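Local coordinates for metallo-beta-lactamase domain-containing protein (Thermotoga maritima, PDB 3H3E) that is of unknown function but binds zinc and probably acts as a metal-dependent hydrolase of the metallo-beta-lactamase superfamily, at residues A[198-210]-A[224-238]. The protein carries 2 engineered substitutions. Numbering follows the deposited sequence.
Sequences ERIKMVVGGFHLL and FNELGVETVVPCHCT
Val203 stands opposite Val232 where strands 200-204 and 231-235 run side by side and parallel, their axes 5° apart. Val233 N donates to Val203 O at 2.9 Å, Val203 N reaches Thr231 O, and Gly205 N reaches Val233 O, the alternating ladder of a parallel sheet. At the start of the ladder one acceptor, Lys201 O, takes both the Glu230 and the Thr231 amides.

Beta-branched residues suit these extended strands, and their side chains alternate between the faces. Met202, a selenomethionine, lies alongside Thr231 on one face, its CE 3.9 Å from Thr231 CG2; Val204 and Val233 meet on that face too. The other face carries Val203: chi1 -174° turns CG1 anti to the backbone N, leaving CG2 beside that N to touch both Val229 CG1 and Phe224 CE2.

Phe207 can be followed outward. CB and CG each lie 3.9 Å from Thr238 OG1, and CD2 passes Thr238 CG2. At the far end CE2 meets Val232 CG1 at the ring's edge (3.7 Å), Phe224 CZ and Pro234 CB. A broad, flat residue suits this place, because one ring can touch all three together; the Phe207 and Phe224 ring planes are inclined at 43°. Thr238 suits its corner because one hydroxyl serves two backbones: OG1 donates to Cys235 O at 2.8 Å and accepts from Phe207 N at 3.0 Å, tying the type II' turn 235-238 to the residues that follow strand 200-204. The disulfide Cys180-Cys237 joins this turn to the neighbourhood of zinc ligand His182.

Gly228, whose positive phi (69°) is easy for glycine, closes helix 214-226 with a Schellman motif within a beta-alpha-beta crossover. Strand 173-178 flanks 200-204, strand 253-254 flanks 231-235, and helices 185-193 and 240-249 pack against the Phe207 and Phe224 side.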
ATOM      1  N   GLU A 198       2.984  18.311   9.142  1.00 16.87           N
ATOM      2  CA  GLU A 198       2.613  18.692   7.780  1.00 24.44           C
ATOM      3  C   GLU A 198       1.206  18.240   7.445  1.00 25.07           C
ATOM      4  O   GLU A 198       0.701  17.285   8.012  1.00 34.10           O
ATOM      5  CB  GLU A 198       3.579  18.092   6.743  1.00 30.86           C
ATOM      6  CG  GLU A 198       4.803  18.923   6.394  1.00 33.23           C
ATOM      7  CD  GLU A 198       6.025  18.553   7.220  1.00 54.63           C
ATOM      8  OE1 GLU A 198       6.019  17.480   7.870  1.00 52.59           O
ATOM      9  OE2 GLU A 198       6.998  19.345   7.218  1.00 69.50           O
ATOM     10  N   ARG A 199       0.574  18.920   6.501  1.00 25.00           N
ATOM     11  CA  ARG A 199      -0.774  18.564   6.100  1.00 20.53           C
ATOM     12  C   ARG A 199      -0.731  17.377   5.140  1.00 24.70           C
ATOM     13  O   ARG A 199       0.241  17.191   4.410  1.00 29.32           O
ATOM     14  CB  ARG A 199      -1.468  19.762   5.446  1.00 25.73           C
ATOM     15  CG  ARG A 199      -2.844  19.426   4.896  1.00 48.70           C
ATOM     16  CD  ARG A 199      -3.460  20.592   4.157  1.00 58.33           C
ATOM     17  NE  ARG A 199      -4.262  21.422   5.045  1.00 61.79           N
ATOM     18  CZ  ARG A 199      -5.585  21.533   4.970  1.00 67.13           C
ATOM     19  NH1 ARG A 199      -6.261  20.875   4.036  1.00 63.44           N
ATOM     20  NH2 ARG A 199      -6.232  22.315   5.824  1.00 73.77           N
ATOM     21  N   ILE A 200      -1.784  16.567   5.142  1.00 22.33           N
ATOM     22  CA  ILE A 200      -1.874  15.460   4.205  1.00 21.82           C
ATOM     23  C   ILE A 200      -2.517  15.943   2.896  1.00 27.81           C
ATOM     24  O   ILE A 200      -3.672  16.355   2.874  1.00 35.19           O
ATOM     25  CB  ILE A 200      -2.655  14.279   4.814  1.00 17.22           C
ATOM     26  CG1 ILE A 200      -1.920  13.735   6.035  1.00 16.85           C
ATOM     27  CG2 ILE A 200      -2.827  13.164   3.803  1.00 10.93           C
ATOM     28  CD1 ILE A 200      -2.702  12.705   6.816  1.00  9.69           C
ATOM     29  N   LYS A 201      -1.747  15.909   1.815  1.00 23.19           N
ATOM     30  CA  LYS A 201      -2.194  16.425   0.528  1.00 27.08           C
ATOM     31  C   LYS A 201      -2.960  15.369  -0.260  1.00 29.84           C
ATOM     32  O   LYS A 201      -4.102  15.601  -0.655  1.00 30.40           O
ATOM     33  CB  LYS A 201      -0.993  16.923  -0.291  1.00 33.10           C
ATOM     34  CG  LYS A 201      -1.303  17.268  -1.750  1.00 41.81           C
ATOM     35  CD  LYS A 201      -0.035  17.708  -2.494  1.00 53.87           C
ATOM     36  CE  LYS A 201      -0.311  18.239  -3.904  1.00 55.37           C
ATOM     37  NZ  LYS A 201      -0.642  17.151  -4.870  1.00 55.38           N
HETATM   38  N   MSE A 202      -2.327  14.212  -0.477  1.00 24.82           N
HETATM   39  CA  MSE A 202      -2.860  13.159  -1.343  1.00 17.69           C
HETATM   40  C   MSE A 202      -2.678  11.769  -0.729  1.00 24.86           C
HETATM   41  O   MSE A 202      -1.649  11.472  -0.124  1.00 30.68           O
HETATM   42  CB  MSE A 202      -2.160  13.213  -2.704  1.00 14.15           C
HETATM   43  CG  MSE A 202      -2.623  12.180  -3.715  1.00 23.52           C
HETATM   44 SE   MSE A 202      -1.779  12.278  -5.312  1.00 19.03          SE
HETATM   45  CE  MSE A 202      -2.326  13.852  -5.928  1.00 15.83           C
ATOM     46  N   VAL A 203      -3.677  10.911  -0.896  1.00 20.15           N
ATOM     47  CA  VAL A 203      -3.566   9.527  -0.444  1.00 16.16           C
ATOM     48  C   VAL A 203      -3.859   8.564  -1.580  1.00 19.46           C
ATOM     49  O   VAL A 203      -4.917   8.631  -2.176  1.00 24.44           O
ATOM     50  CB  VAL A 203      -4.548   9.225   0.684  1.00 15.78           C
ATOM     51  CG1 VAL A 203      -4.309   7.840   1.229  1.00 14.72           C
ATOM     52  CG2 VAL A 203      -4.418  10.263   1.776  1.00 17.99           C
ATOM     53  N   VAL A 204      -2.924   7.670  -1.884  1.00  9.64           N
ATOM     54  CA  VAL A 204      -3.158   6.699  -2.933  1.00 17.81           C
ATOM     55  C   VAL A 204      -2.899   5.263  -2.495  1.00 18.38           C
ATOM     56  O   VAL A 204      -1.962   4.997  -1.765  1.00 28.67           O
ATOM     57  CB  VAL A 204      -2.370   7.058  -4.206  1.00 27.68           C
ATOM     58  CG1 VAL A 204      -1.299   8.081  -3.891  1.00 27.69           C
ATOM     59  CG2 VAL A 204      -1.785   5.801  -4.850  1.00 22.91           C
ATOM     60  N   GLY A 205      -3.757   4.340  -2.919  1.00 21.85           N
ATOM     61  CA  GLY A 205      -3.549   2.934  -2.615  1.00 23.94           C
ATOM     62  C   GLY A 205      -4.836   2.241  -2.243  1.00 25.31           C
ATOM     63  O   GLY A 205      -5.903   2.827  -2.368  1.00 32.03           O
ATOM     64  N   GLY A 206      -4.739   0.998  -1.778  1.00 20.86           N
ATOM     65  CA  GLY A 206      -5.921   0.223  -1.438  1.00 20.12           C
ATOM     66  C   GLY A 206      -6.352   0.394   0.003  1.00 21.27           C
ATOM     67  O   GLY A 206      -5.514   0.434   0.900  1.00 15.22           O
ATOM     68  N   PHE A 207      -7.662   0.490   0.227  1.00 23.69           N
ATOM     69  CA  PHE A 207      -8.198   0.753   1.570  1.00 24.67           C
ATOM     70  C   PHE A 207      -8.981  -0.420   2.164  1.00 27.67           C
ATOM     71  O   PHE A 207      -9.396  -0.369   3.317  1.00 37.95           O
ATOM     72  CB  PHE A 207      -9.084   2.020   1.604  1.00 26.85           C
ATOM     73  CG  PHE A 207      -8.432   3.255   1.015  1.00 26.48           C
ATOM     74  CD1 PHE A 207      -7.052   3.386   0.963  1.00 22.67           C
ATOM     75  CD2 PHE A 207      -9.205   4.285   0.527  1.00  9.58           C
ATOM     76  CE1 PHE A 207      -6.470   4.513   0.412  1.00 18.86           C
ATOM     77  CE2 PHE A 207      -8.623   5.411  -0.010  1.00 19.53           C
ATOM     78  CZ  PHE A 207      -7.258   5.524  -0.066  1.00  9.33           C
ATOM     79  N   HIS A 208      -9.200  -1.457   1.368  1.00 27.42           N
ATOM     80  CA  HIS A 208      -9.850  -2.678   1.833  1.00 31.76           C
ATOM     81  C   HIS A 208     -11.219  -2.445   2.440  1.00 40.00           C
ATOM     82  O   HIS A 208     -11.465  -2.780   3.599  1.00 46.83           O
ATOM     83  CB  HIS A 208      -8.968  -3.446   2.822  1.00 29.93           C
ATOM     84  CG  HIS A 208      -9.255  -4.917   2.851  1.00 38.68           C
ATOM     85  ND1 HIS A 208      -8.840  -5.775   1.851  1.00 39.89           N
ATOM     86  CD2 HIS A 208      -9.929  -5.679   3.745  1.00 46.62           C
ATOM     87  CE1 HIS A 208      -9.242  -7.002   2.133  1.00 47.44           C
ATOM     88  NE2 HIS A 208      -9.909  -6.970   3.274  1.00 53.03           N
ATOM     89  N   LEU A 209     -12.128  -1.914   1.638  1.00 36.26           N
ATOM     90  CA  LEU A 209     -13.431  -1.544   2.152  1.00 26.58           C
ATOM     91  C   LEU A 209     -14.584  -2.377   1.613  1.00 30.46           C
ATOM     92  O   LEU A 209     -15.746  -2.021   1.794  1.00 38.81           O
ATOM     93  CB  LEU A 209     -13.655  -0.064   1.901  1.00 25.08           C
ATOM     94  CG  LEU A 209     -12.635   0.742   2.710  1.00 21.79           C
ATOM     95  CD1 LEU A 209     -12.701   2.217   2.361  1.00 21.36           C
ATOM     96  CD2 LEU A 209     -12.849   0.511   4.206  1.00 13.27           C
ATOM     97  N   LEU A 210     -14.259  -3.496   0.972  1.00 31.69           N
ATOM     98  CA  LEU A 210     -15.263  -4.392   0.399  1.00 38.99           C
ATOM     99  C   LEU A 210     -16.125  -5.101   1.442  1.00 45.26           C
ATOM    100  O   LEU A 210     -17.291  -5.413   1.189  1.00 54.04           O
ATOM    101  CB  LEU A 210     -14.589  -5.426  -0.499  1.00 39.60           C
ATOM    102  CG  LEU A 210     -14.361  -4.955  -1.932  1.00 45.32           C
ATOM    103  CD1 LEU A 210     -13.727  -6.050  -2.773  1.00 41.68           C
ATOM    104  CD2 LEU A 210     -15.676  -4.502  -2.546  1.00 50.22           C
ATOM    105  N   PHE A 224     -10.940  11.523   6.421  1.00 22.85           N
ATOM    106  CA  PHE A 224     -10.249  12.179   5.318  1.00 17.66           C
ATOM    107  C   PHE A 224     -10.604  13.665   5.315  1.00 20.37           C
ATOM    108  O   PHE A 224      -9.730  14.527   5.229  1.00 19.74           O
ATOM    109  CB  PHE A 224     -10.637  11.549   3.987  1.00 16.88           C
ATOM    110  CG  PHE A 224      -9.827  10.321   3.618  1.00 20.60           C
ATOM    111  CD1 PHE A 224     -10.069   9.105   4.213  1.00 17.16           C
ATOM    112  CD2 PHE A 224      -8.847  10.387   2.640  1.00 23.28           C
ATOM    113  CE1 PHE A 224      -9.341   7.985   3.857  1.00 16.96           C
ATOM    114  CE2 PHE A 224      -8.113   9.266   2.277  1.00 17.56           C
ATOM    115  CZ  PHE A 224      -8.360   8.065   2.884  1.00 14.93           C
ATOM    116  N   ASN A 225     -11.891  13.970   5.433  1.00 19.34           N
ATOM    117  CA  ASN A 225     -12.327  15.361   5.450  1.00 19.19           C
ATOM    118  C   ASN A 225     -11.776  16.128   6.635  1.00 22.03           C
ATOM    119  O   ASN A 225     -11.193  17.195   6.476  1.00 23.92           O
ATOM    120  CB  ASN A 225     -13.850  15.443   5.431  1.00 24.96           C
ATOM    121  CG  ASN A 225     -14.424  15.086   4.080  1.00 30.28           C
ATOM    122  OD1 ASN A 225     -13.737  15.175   3.058  1.00 31.98           O
ATOM    123  ND2 ASN A 225     -15.685  14.680   4.062  1.00 27.27           N
ATOM    124  N   GLU A 226     -11.973  15.572   7.825  1.00 24.08           N
ATOM    125  CA  GLU A 226     -11.492  16.172   9.059  1.00 23.37           C
ATOM    126  C   GLU A 226     -10.011  16.521   8.989  1.00 24.18           C
ATOM    127  O   GLU A 226      -9.579  17.549   9.537  1.00 24.01           O
ATOM    128  CB  GLU A 226     -11.707  15.218  10.233  1.00 30.70           C
ATOM    129  CG  GLU A 226     -13.146  14.848  10.505  1.00 37.26           C
ATOM    130  CD  GLU A 226     -13.927  15.954  11.167  1.00 50.85           C
ATOM    131  OE1 GLU A 226     -13.318  16.979  11.551  1.00 62.52           O
ATOM    132  OE2 GLU A 226     -15.159  15.796  11.304  1.00 56.20           O
ATOM    133  N   LEU A 227      -9.230  15.658   8.336  1.00 19.87           N
ATOM    134  CA  LEU A 227      -7.778  15.849   8.292  1.00 20.25           C
ATOM    135  C   LEU A 227      -7.361  16.745   7.139  1.00 24.53           C
ATOM    136  O   LEU A 227      -6.180  17.006   6.953  1.00 28.01           O
ATOM    137  CB  LEU A 227      -7.034  14.514   8.233  1.00 15.43           C
ATOM    138  CG  LEU A 227      -7.152  13.540   9.429  1.00 16.77           C
ATOM    139  CD1 LEU A 227      -6.475  12.223   9.114  1.00 21.54           C
ATOM    140  CD2 LEU A 227      -6.569  14.102  10.717  1.00 12.95           C
ATOM    141  N   GLY A 228      -8.338  17.217   6.371  1.00 25.38           N
ATOM    142  CA  GLY A 228      -8.077  18.121   5.266  1.00 23.16           C
ATOM    143  C   GLY A 228      -7.351  17.504   4.080  1.00 27.71           C
ATOM    144  O   GLY A 228      -6.610  18.190   3.374  1.00 36.47           O
ATOM    145  N   VAL A 229      -7.548  16.209   3.852  1.00 20.24           N
ATOM    146  CA  VAL A 229      -6.950  15.573   2.689  1.00 23.68           C
ATOM    147  C   VAL A 229      -7.578  16.150   1.420  1.00 31.67           C
ATOM    148  O   VAL A 229      -8.797  16.298   1.334  1.00 34.65           O
ATOM    149  CB  VAL A 229      -7.113  14.044   2.723  1.00 19.60           C
ATOM    150  CG1 VAL A 229      -6.459  13.424   1.515  1.00 20.63           C
ATOM    151  CG2 VAL A 229      -6.506  13.488   3.984  1.00  9.82           C
ATOM    152  N   GLU A 230      -6.742  16.475   0.440  1.00 29.70           N
ATOM    153  CA  GLU A 230      -7.205  17.175  -0.750  1.00 24.88           C
ATOM    154  C   GLU A 230      -7.579  16.235  -1.896  1.00 29.30           C
ATOM    155  O   GLU A 230      -8.622  16.415  -2.520  1.00 37.35           O
ATOM    156  CB  GLU A 230      -6.171  18.218  -1.198  1.00 31.22           C
ATOM    157  CG  GLU A 230      -6.618  19.084  -2.366  1.00 44.25           C
ATOM    158  CD  GLU A 230      -7.993  19.705  -2.142  1.00 54.96           C
ATOM    159  OE1 GLU A 230      -8.225  20.256  -1.040  1.00 61.08           O
ATOM    160  OE2 GLU A 230      -8.838  19.646  -3.066  1.00 50.34           O
ATOM    161  N   THR A 231      -6.740  15.234  -2.165  1.00 29.23           N
ATOM    162  CA  THR A 231      -6.953  14.316  -3.288  1.00 22.88           C
ATOM    163  C   THR A 231      -6.823  12.880  -2.830  1.00 24.21           C
ATOM    164  O   THR A 231      -5.916  12.561  -2.069  1.00 24.52           O
ATOM    165  CB  THR A 231      -5.895  14.507  -4.381  1.00 19.74           C
ATOM    166  OG1 THR A 231      -5.769  15.892  -4.701  1.00 18.88           O
ATOM    167  CG2 THR A 231      -6.253  13.727  -5.642  1.00 19.54           C
ATOM    168  N   VAL A 232      -7.717  12.016  -3.309  1.00 22.30           N
ATOM    169  CA  VAL A 232      -7.655  10.586  -3.009  1.00 20.96           C
ATOM    170  C   VAL A 232      -7.713   9.733  -4.278  1.00 26.81           C
ATOM    171  O   VAL A 232      -8.516   9.974  -5.170  1.00 31.48           O
ATOM    172  CB  VAL A 232      -8.753  10.140  -2.007  1.00 20.67           C
ATOM    173  CG1 VAL A 232      -8.612   8.664  -1.677  1.00 20.28           C
ATOM    174  CG2 VAL A 232      -8.646  10.946  -0.731  1.00 24.92           C
ATOM    175  N   VAL A 233      -6.833   8.739  -4.339  1.00 27.45           N
ATOM    176  CA  VAL A 233      -6.713   7.830  -5.466  1.00 23.30           C
ATOM    177  C   VAL A 233      -6.800   6.402  -4.929  1.00 23.90           C
ATOM    178  O   VAL A 233      -5.787   5.803  -4.545  1.00 17.06           O
ATOM    179  CB  VAL A 233      -5.348   8.028  -6.162  1.00 21.34           C
ATOM    180  CG1 VAL A 233      -5.263   7.218  -7.451  1.00 21.45           C
ATOM    181  CG2 VAL A 233      -5.108   9.497  -6.427  1.00 19.23           C
ATOM    182  N   PRO A 234      -8.021   5.853  -4.876  1.00 28.16           N
ATOM    183  CA  PRO A 234      -8.274   4.541  -4.269  1.00 24.84           C
ATOM    184  C   PRO A 234      -8.079   3.393  -5.251  1.00 26.26           C
ATOM    185  O   PRO A 234      -8.718   3.375  -6.304  1.00 38.33           O
ATOM    186  CB  PRO A 234      -9.752   4.629  -3.854  1.00 25.37           C
ATOM    187  CG  PRO A 234     -10.217   6.025  -4.238  1.00 22.80           C
ATOM    188  CD  PRO A 234      -9.269   6.517  -5.272  1.00 24.43           C
ATOM    189  N   CYS A 235      -7.224   2.439  -4.902  1.00 23.58           N
ATOM    190  CA  CYS A 235      -6.890   1.344  -5.806  1.00 27.23           C
ATOM    191  C   CYS A 235      -7.213  -0.019  -5.215  1.00 29.66           C
ATOM    192  O   CYS A 235      -7.608  -0.104  -4.061  1.00 33.57           O
ATOM    193  CB  CYS A 235      -5.399   1.378  -6.109  1.00 25.06           C
ATOM    194  SG  CYS A 235      -4.760   2.971  -6.549  1.00 34.88           S
ATOM    195  N   HIS A 236      -7.038  -1.076  -6.012  1.00 28.15           N
ATOM    196  CA  HIS A 236      -6.867  -2.431  -5.480  1.00 25.92           C
ATOM    197  C   HIS A 236      -8.058  -2.878  -4.628  1.00 29.61           C
ATOM    198  O   HIS A 236      -9.199  -2.901  -5.107  1.00 30.02           O
ATOM    199  CB  HIS A 236      -5.548  -2.488  -4.684  1.00 25.19           C
ATOM    200  CG  HIS A 236      -5.110  -3.870  -4.303  1.00 24.74           C
ATOM    201  ND1 HIS A 236      -5.242  -4.955  -5.143  1.00 18.56           N
ATOM    202  CD2 HIS A 236      -4.513  -4.336  -3.176  1.00 27.11           C
ATOM    203  CE1 HIS A 236      -4.765  -6.033  -4.539  1.00 27.61           C
ATOM    204  NE2 HIS A 236      -4.320  -5.688  -3.343  1.00 23.87           N
ATOM    205  N   CYS A 237      -7.806  -3.207  -3.362  1.00 46.14           N
ATOM    206  CA  CYS A 237      -8.867  -3.712  -2.479  1.00 57.12           C
ATOM    207  C   CYS A 237     -10.105  -2.805  -2.298  1.00 55.87           C
ATOM    208  O   CYS A 237     -11.199  -3.296  -2.032  1.00 56.66           O
ATOM    209  CB  CYS A 237      -8.340  -4.220  -1.104  1.00105.97           C
ATOM    210  SG  CYS A 237      -6.653  -3.796  -0.485  1.00 67.48           S
ATOM    211  N   THR A 238      -9.939  -1.502  -2.482  1.00 47.49           N
ATOM    212  CA  THR A 238     -10.920  -0.521  -2.014  1.00 35.71           C
ATOM    213  C   THR A 238     -12.404  -0.866  -2.225  1.00 39.77           C
ATOM    214  O   THR A 238     -13.148  -0.989  -1.262  1.00 45.76           O
ATOM    215  CB  THR A 238     -10.598   0.883  -2.532  1.00 29.81           C
ATOM    216  OG1 THR A 238      -9.231   1.198  -2.228  1.00 22.04           O
ATOM    217  CG2 THR A 238     -11.501   1.901  -1.867  1.00 33.96           C
TER
HETATM  218  O   HOH W   1      -3.562  16.601   7.657  1.00 37.42           O